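Local coordinates for synaptonemal complex protein 2 (Mus musculus, PDB 5IWZ), which is a major component of the axial and lateral elements of synaptonemal complexes in meiotic prophase, needed for chromosome synapsis and for inserting SYCP3, at residues 54-57 / 58-61; 101-104 / 105-108; 131-134 / 135-138. All blocks are in the same frame, centred on the assembly; numbering follows the deposited sequence.

Contact 1: 54-57 / 58-61; sequences DDLI and CREL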
loop_
_atom_site.group_PDB
_atom_site.type_symbol
_atom_site.label_atom_id
_atom_site.label_comp_id
_atom_site.label_asym_id
_atom_site.label_seq_id
_atom_site.Cartn_x
_atom_site.Cartn_y
_atom_site.Cartn_z
ATOM N N ASP A 54 -21.798 -12.634 0.035
ATOM C CA ASP A 54 -21.244 -12.817 1.372
ATOM C C ASP A 54 -20.946 -14.285 1.637
ATOM O O ASP A 54 -19.867 -14.633 2.138
ATOM C CB ASP A 54 -22.215 -12.262 2.412
ATOM C CG ASP A 54 -21.680 -12.358 3.829
ATOM O OD1 ASP A 54 -22.431 -12.809 4.711
ATOM O OD2 ASP A 54 -20.520 -11.968 4.073
ATOM N N ASP A 55 -21.897 -15.161 1.294
ATOM C CA ASP A 55 -21.707 -16.595 1.485
ATOM C C ASP A 55 -20.492 -17.095 0.712
ATOM O O ASP A 55 -19.657 -17.829 1.248
ATOM C CB ASP A 55 -22.966 -17.354 1.042
ATOM C CG ASP A 55 -24.145 -17.179 2.008
ATOM O OD1 ASP A 55 -24.044 -16.380 2.969
ATOM O OD2 ASP A 55 -25.192 -17.837 1.789
ATOM N N LEU A 56 -20.388 -16.721 -0.558
ATOM C CA LEU A 56 -19.308 -17.236 -1.393
ATOM C C LEU A 56 -17.944 -16.712 -0.933
ATOM O O LEU A 56 -16.986 -17.484 -0.800
ATOM C CB LEU A 56 -19.604 -16.878 -2.850
ATOM C CG LEU A 56 -18.592 -17.322 -3.907
ATOM C CD1 LEU A 56 -18.710 -18.831 -3.890
ATOM C CD2 LEU A 56 -18.985 -16.757 -5.292
ATOM N N ILE A 57 -17.840 -15.412 -0.623
ATOM C CA ILE A 57 -16.539 -14.859 -0.233
ATOM C C ILE A 57 -16.058 -15.443 1.096
ATOM O O ILE A 57 -14.884 -15.815 1.234
ATOM C CB ILE A 57 -16.612 -13.327 -0.197
ATOM C CG1 ILE A 57 -16.627 -12.769 -1.625
ATOM C CG2 ILE A 57 -15.457 -12.760 0.604
ATOM C CD1 ILE A 57 -17.033 -11.303 -1.682
ATOM N N CYS A 58 -16.958 -15.562 2.085
ATOM C CA CYS A 58 -16.575 -16.144 3.370
ATOM C C CYS A 58 -16.141 -17.600 3.216
ATOM O O CYS A 58 -15.182 -18.046 3.859
ATOM C CB CYS A 58 -17.740 -16.030 4.363
ATOM S SG CYS A 58 -18.086 -14.330 4.916
ATOM N N ARG A 59 -16.839 -18.362 2.377
ATOM C CA ARG A 59 -16.429 -19.748 2.152
ATOM C C ARG A 59 -15.038 -19.830 1.542
ATOM O O ARG A 59 -14.186 -20.590 2.013
ATOM C CB ARG A 59 -17.419 -20.458 1.246
ATOM C CG ARG A 59 -16.983 -21.866 0.916
ATOM C CD ARG A 59 -17.911 -22.467 -0.113
ATOM N NE ARG A 59 -17.447 -22.287 -1.487
ATOM C CZ ARG A 59 -18.242 -22.451 -2.543
ATOM N NH1 ARG A 59 -19.514 -22.772 -2.350
ATOM N NH2 ARG A 59 -17.778 -22.288 -3.781
ATOM N N GLU A 60 -14.800 -19.081 0.463
ATOM C CA GLU A 60 -13.490 -19.125 -0.189
ATOM C C GLU A 60 -12.381 -18.617 0.732
ATOM O O GLU A 60 -11.274 -19.158 0.723
ATOM C CB GLU A 60 -13.530 -18.330 -1.497
ATOM C CG GLU A 60 -14.482 -18.946 -2.541
ATOM C CD GLU A 60 -14.166 -20.434 -2.820
ATOM O OE1 GLU A 60 -15.043 -21.299 -2.600
ATOM O OE2 GLU A 60 -13.018 -20.739 -3.212
ATOM N N LEU A 61 -12.656 -17.582 1.538
ATOM C CA LEU A 61 -11.682 -17.162 2.548
ATOM C C LEU A 61 -11.380 -18.298 3.522
ATOM O O LEU A 61 -10.212 -18.587 3.806
ATOM C CB LEU A 61 -12.192 -15.922 3.296
ATOM C CG LEU A 61 -12.185 -14.644 2.435
ATOM C CD1 LEU A 61 -12.856 -13.466 3.132
ATOM C CD2 LEU A 61 -10.735 -14.299 2.074
#
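Glu60 OE1 draws in three nitrogens, Arg59 NE and NH2 beside it and Lys63 NZ further along the helix, while Leu56 CD1 from the preceding turn lies over one face of the same Arg59 guanidinium. The shorter and straighter bond of the arginine pair runs from Arg59 NE to Glu60 OE1 at 2.8 Å, nearly along the C-O axis. Arg59 NH2 reaches the same OE1 at 3.1 Å from above the carboxylate plane, with a more bent N-H...O angle of 136°. The oxygen stays in the guanidinium plane, a side-on grip on a single atom that leaves the flat face for Leu56, whose CD1 is 3.6 Å from Arg59 NH2. A bend at chi3 (93°) turns the arginine head out of line with its stem. Its NH1 and NH2 also bond to the carbonyls of Leu21 and Ala20 in helix 13-23, and Glu60 OE2 bonds to Thr68 OG1.

Elsewhere on the helix, Ile57 and Leu61 lie side by side, CG2 to CD1 3.7 Å. Their branched chains suit the apolar flank of helix 49-63, which rests on helix 66-79 of the armadillo-repeat-like domain. Arg59 and Lys63 would favour the ionised form of Glu60, although the nearby Asp65 carboxylate would work partly against it; the bonds and the methyl over one face should restrict rotation of the Arg59 guanidinium.

Contact 2: 101-104 / 105-108; sequences QKMV and SWFE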
loop_
_atom_site.group_PDB
_atom_site.type_symbol
_atom_site.label_atom_id
_atom_site.label_comp_id
_atom_site.label_asym_id
_atom_site.label_seq_id
_atom_site.Cartn_x
_atom_site.Cartn_y
_atom_site.Cartn_z
ATOM N N GLN A 101 -20.604 -3.255 5.925
ATOM C CA GLN A 101 -20.359 -4.138 7.067
ATOM C C GLN A 101 -20.010 -5.554 6.619
ATOM O O GLN A 101 -19.212 -6.229 7.280
ATOM C CB GLN A 101 -21.566 -4.162 8.005
ATOM C CG GLN A 101 -21.654 -2.948 8.928
ATOM C CD GLN A 101 -22.074 -1.683 8.191
ATOM O OE1 GLN A 101 -23.064 -1.680 7.451
ATOM N NE2 GLN A 101 -21.311 -0.602 8.378
ATOM N N LYS A 102 -20.581 -6.030 5.510
ATOM C CA LYS A 102 -20.058 -7.269 4.935
ATOM C C LYS A 102 -18.581 -7.126 4.578
ATOM O O LYS A 102 -17.781 -8.027 4.847
ATOM C CB LYS A 102 -20.870 -7.692 3.715
ATOM C CG LYS A 102 -21.928 -8.749 4.023
ATOM C CD LYS A 102 -23.101 -8.184 4.771
ATOM C CE LYS A 102 -24.197 -9.232 4.985
ATOM N NZ LYS A 102 -23.794 -10.272 5.979
ATOM N N MET A 103 -18.187 -5.994 4.001
ATOM C CA MET A 103 -16.774 -5.845 3.644
ATOM C C MET A 103 -15.880 -5.779 4.877
ATOM O O MET A 103 -14.743 -6.259 4.829
ATOM C CB MET A 103 -16.584 -4.617 2.768
ATOM C CG MET A 103 -17.426 -4.749 1.524
ATOM S SD MET A 103 -16.632 -4.149 0.044
ATOM C CE MET A 103 -14.936 -4.622 0.312
ATOM N N VAL A 104 -16.369 -5.203 5.987
ATOM C CA VAL A 104 -15.620 -5.267 7.245
ATOM C C VAL A 104 -15.425 -6.717 7.660
ATOM O O VAL A 104 -14.316 -7.150 8.020
ATOM C CB VAL A 104 -16.340 -4.459 8.340
ATOM C CG1 VAL A 104 -15.729 -4.743 9.725
ATOM C CG2 VAL A 104 -16.274 -2.979 8.010
ATOM N N SER A 105 -16.503 -7.492 7.587
ATOM C CA SER A 105 -16.441 -8.916 7.878
ATOM C C SER A 105 -15.457 -9.645 6.962
ATOM O O SER A 105 -14.670 -10.476 7.431
ATOM C CB SER A 105 -17.840 -9.513 7.753
ATOM O OG SER A 105 -17.766 -10.915 7.711
ATOM N N TRP A 106 -15.477 -9.355 5.656
ATOM C CA TRP A 106 -14.545 -10.045 4.766
ATOM C C TRP A 106 -13.109 -9.693 5.127
ATOM O O TRP A 106 -12.225 -10.563 5.131
ATOM C CB TRP A 106 -14.831 -9.707 3.299
ATOM C CG TRP A 106 -16.244 -10.012 2.867
ATOM C CD1 TRP A 106 -17.136 -10.865 3.479
ATOM C CD2 TRP A 106 -16.945 -9.422 1.764
ATOM N NE1 TRP A 106 -18.344 -10.847 2.804
ATOM C CE2 TRP A 106 -18.251 -9.970 1.752
ATOM C CE3 TRP A 106 -16.595 -8.487 0.779
ATOM C CZ2 TRP A 106 -19.193 -9.619 0.794
ATOM C CZ3 TRP A 106 -17.544 -8.134 -0.175
ATOM C CH2 TRP A 106 -18.821 -8.703 -0.160
ATOM N N PHE A 107 -12.867 -8.421 5.454
ATOM C CA PHE A 107 -11.538 -7.997 5.886
ATOM C C PHE A 107 -11.139 -8.671 7.194
ATOM O O PHE A 107 -9.993 -9.109 7.345
ATOM C CB PHE A 107 -11.515 -6.472 6.042
ATOM C CG PHE A 107 -10.213 -5.944 6.519
ATOM C CD1 PHE A 107 -9.121 -5.890 5.670
ATOM C CD2 PHE A 107 -10.074 -5.498 7.821
ATOM C CE1 PHE A 107 -7.900 -5.394 6.115
ATOM C CE2 PHE A 107 -8.872 -5.003 8.267
ATOM C CZ PHE A 107 -7.779 -4.947 7.411
ATOM N N GLU A 108 -12.070 -8.747 8.157
ATOM C CA GLU A 108 -11.811 -9.474 9.397
ATOM C C GLU A 108 -11.486 -10.937 9.125
ATOM O O GLU A 108 -10.562 -11.500 9.721
ATOM C CB GLU A 108 -13.026 -9.385 10.325
ATOM C CG GLU A 108 -13.322 -7.996 10.881
ATOM C CD GLU A 108 -12.454 -7.643 12.067
ATOM O OE1 GLU A 108 -12.629 -6.530 12.617
ATOM O OE2 GLU A 108 -11.599 -8.474 12.454
#
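Trp106 meets Lys102 O twice: its backbone N donates to that oxygen at 2.8 Å, and its indole turns one face to it, with the oxygen 3.1 Å above the ring plane and offset toward the rim. The indole folds back over the preceding turn because CG lies beside its own backbone N (chi1 -56°). Its NE1 donates instead to Asp54 OD2 on helix 49-63. Lys102 NZ forms a salt bridge to OD1 of that carboxylate, so both oxygens of Asp54 are engaged by this one helix. A bend at chi2 (74°) helps carry the lysine chain away from the indole toward that acid.

The other main-chain pairs follow the helical pattern: Ser105 N to Gln101 O at 3.0 Å, Phe107 N to Met103 O at 2.9 Å and Glu108 N to Val104 O at 2.8 Å. Helix 99-108 is one of the packed helices of the armadillo-repeat-like domain, and the large apolar residues Met103, Trp106 and Phe107 suit its buried faces. Met103 crosses Trp106 at a slant, CG touching CZ3 at 3.8 Å. This is also a Met-aromatic contact: SD stands 5.1 Å from the centroid of the six-membered ring, 57° off its normal, an oblique approach rather than one straight over the face.

Where the helix ends, Trp106 O is paired with Ser110 OG. A long acidic side chain suits position 108, which can reach two partners there: Glu108 OE2 forms a salt bridge with Lys111 NZ, and OE1 accepts from Gln157 NE2 of helix 144-163.

Contact 3: 131-134 / 135-138; sequences DLFD and LLMV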
loop_
_atom_site.group_PDB
_atom_site.type_symbol
_atom_site.label_atom_id
_atom_site.label_comp_id
_atom_site.label_asym_id
_atom_site.label_seq_id
_atom_site.Cartn_x
_atom_site.Cartn_y
_atom_site.Cartn_z
ATOM N N ASP A 131 -7.409 -5.841 -4.295
ATOM C CA ASP A 131 -8.739 -5.957 -4.899
ATOM C C ASP A 131 -9.839 -5.583 -3.912
ATOM O O ASP A 131 -10.855 -4.981 -4.295
ATOM C CB ASP A 131 -8.961 -7.383 -5.403
ATOM C CG ASP A 131 -8.038 -7.743 -6.557
ATOM O OD1 ASP A 131 -7.643 -6.819 -7.313
ATOM O OD2 ASP A 131 -7.697 -8.941 -6.687
ATOM N N LEU A 132 -9.674 -5.962 -2.647
ATOM C CA LEU A 132 -10.669 -5.601 -1.638
ATOM C C LEU A 132 -10.750 -4.083 -1.467
ATOM O O LEU A 132 -11.844 -3.501 -1.468
ATOM C CB LEU A 132 -10.328 -6.288 -0.319
ATOM C CG LEU A 132 -11.309 -6.099 0.844
ATOM C CD1 LEU A 132 -12.534 -6.953 0.657
ATOM C CD2 LEU A 132 -10.648 -6.450 2.145
ATOM N N PHE A 133 -9.595 -3.421 -1.322
ATOM C CA PHE A 133 -9.616 -1.971 -1.147
ATOM C C PHE A 133 -10.107 -1.264 -2.401
ATOM O O PHE A 133 -10.828 -0.267 -2.289
ATOM C CB PHE A 133 -8.235 -1.469 -0.736
ATOM C CG PHE A 133 -7.915 -1.719 0.710
ATOM C CD1 PHE A 133 -8.780 -1.294 1.707
ATOM C CD2 PHE A 133 -6.754 -2.388 1.077
ATOM C CE1 PHE A 133 -8.501 -1.535 3.046
ATOM C CE2 PHE A 133 -6.468 -2.627 2.416
ATOM C CZ PHE A 133 -7.344 -2.202 3.401
ATOM N N ASP A 134 -9.780 -1.796 -3.596
ATOM C CA ASP A 134 -10.312 -1.235 -4.838
ATOM C C ASP A 134 -11.834 -1.224 -4.827
ATOM O O ASP A 134 -12.469 -0.240 -5.230
ATOM C CB ASP A 134 -9.813 -2.028 -6.051
ATOM C CG ASP A 134 -8.349 -1.751 -6.391
ATOM O OD1 ASP A 134 -7.809 -0.706 -5.979
ATOM O OD2 ASP A 134 -7.735 -2.587 -7.091
ATOM N N LEU A 135 -12.443 -2.328 -4.394
ATOM C CA LEU A 135 -13.889 -2.355 -4.253
ATOM C C LEU A 135 -14.349 -1.368 -3.181
ATOM O O LEU A 135 -15.356 -0.680 -3.357
ATOM C CB LEU A 135 -14.347 -3.780 -3.938
ATOM C CG LEU A 135 -15.832 -4.036 -3.699
ATOM C CD1 LEU A 135 -16.722 -3.383 -4.768
ATOM C CD2 LEU A 135 -16.104 -5.567 -3.601
ATOM N N LEU A 136 -13.617 -1.278 -2.064
ATOM C CA LEU A 136 -13.941 -0.273 -1.053
ATOM C C LEU A 136 -13.963 1.137 -1.650
ATOM O O LEU A 136 -14.828 1.950 -1.310
ATOM C CB LEU A 136 -12.925 -0.336 0.086
ATOM C CG LEU A 136 -13.291 -0.641 1.542
ATOM C CD1 LEU A 136 -12.369 0.166 2.451
ATOM C CD2 LEU A 136 -14.760 -0.403 1.876
ATOM N N MET A 137 -13.008 1.459 -2.532
ATOM C CA MET A 137 -12.988 2.819 -3.081
ATOM C C MET A 137 -14.172 3.077 -4.009
ATOM O O MET A 137 -14.659 4.207 -4.067
ATOM C CB MET A 137 -11.669 3.107 -3.818
ATOM C CG MET A 137 -10.436 3.188 -2.920
ATOM S SD MET A 137 -10.600 4.234 -1.445
ATOM C CE MET A 137 -11.149 5.795 -2.169
ATOM N N VAL A 138 -14.634 2.056 -4.750
ATOM C CA VAL A 138 -15.829 2.197 -5.585
ATOM C C VAL A 138 -17.046 2.539 -4.731
ATOM O O VAL A 138 -17.886 3.371 -5.109
ATOM C CB VAL A 138 -16.056 0.907 -6.404
ATOM C CG1 VAL A 138 -17.476 0.853 -6.965
ATOM C CG2 VAL A 138 -15.019 0.782 -7.536
#
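Residues 131-134 and 135-138 are successive turns of one regular alpha-helix, joined by four main-chain hydrogen bonds, each N-H of 135-138 donating to the carbonyl four residues back. Met137 N to Phe133 O is short at 2.8 Å but bent, with an N-H...O angle of 146°; Val138 N to Asp134 O is longer, at 3.2 Å. The helix, 123-141, belongs to the armadillo-repeat-like domain, an array of packed helices, and its leucines, phenylalanine and methionine serve several neighbours at once. Leu132 and Leu135 touch both helix 66-79 and helix 99-108, Phe133 reaches helices 169-185 and 144-163, Met137 packs on helix 169-185, and Leu136 on helix 144-163. Asp131, partly exposed, bonds through OD2 to Ser70 OG.

Between the two turns the side-chain contact is made by Phe133 and Leu136, which lie side by side and point the same way. As modelled, the leucine has chi1 at -119°, away from a staggered position, so its exact rotation is uncertain. Its CB sits 3.2 Å from Phe133 O. Methyl and ring do not stack: Leu136 CD1 comes to the edge of the phenyl group, in its plane, 3.9 Å from Phe133 CD1.

How the contacts relate
From the N terminus, contact 1 lies on helix 49-63, contact 2 on helix 99-108 and contact 3 on helix 123-141. Each joins adjacent turns of a single helix, so none closes a long loop; they follow one another in series, without nesting or crossing. Contact 2 stands between the others in space. Toward contact 1 it has apolar packing besides the polar pairs, with Ile57 CD1 3.5 Å from Trp106 CH2. Toward contact 3, Met103 CE approaches Leu132 CD1 to 3.4 Å. Contacts 1 and 3 do not touch, their centres being about 17 Å apart, but helix 66-79 packs against both. All three helices belong to the armadillo-repeat-like domain in the N-terminal part of the protein.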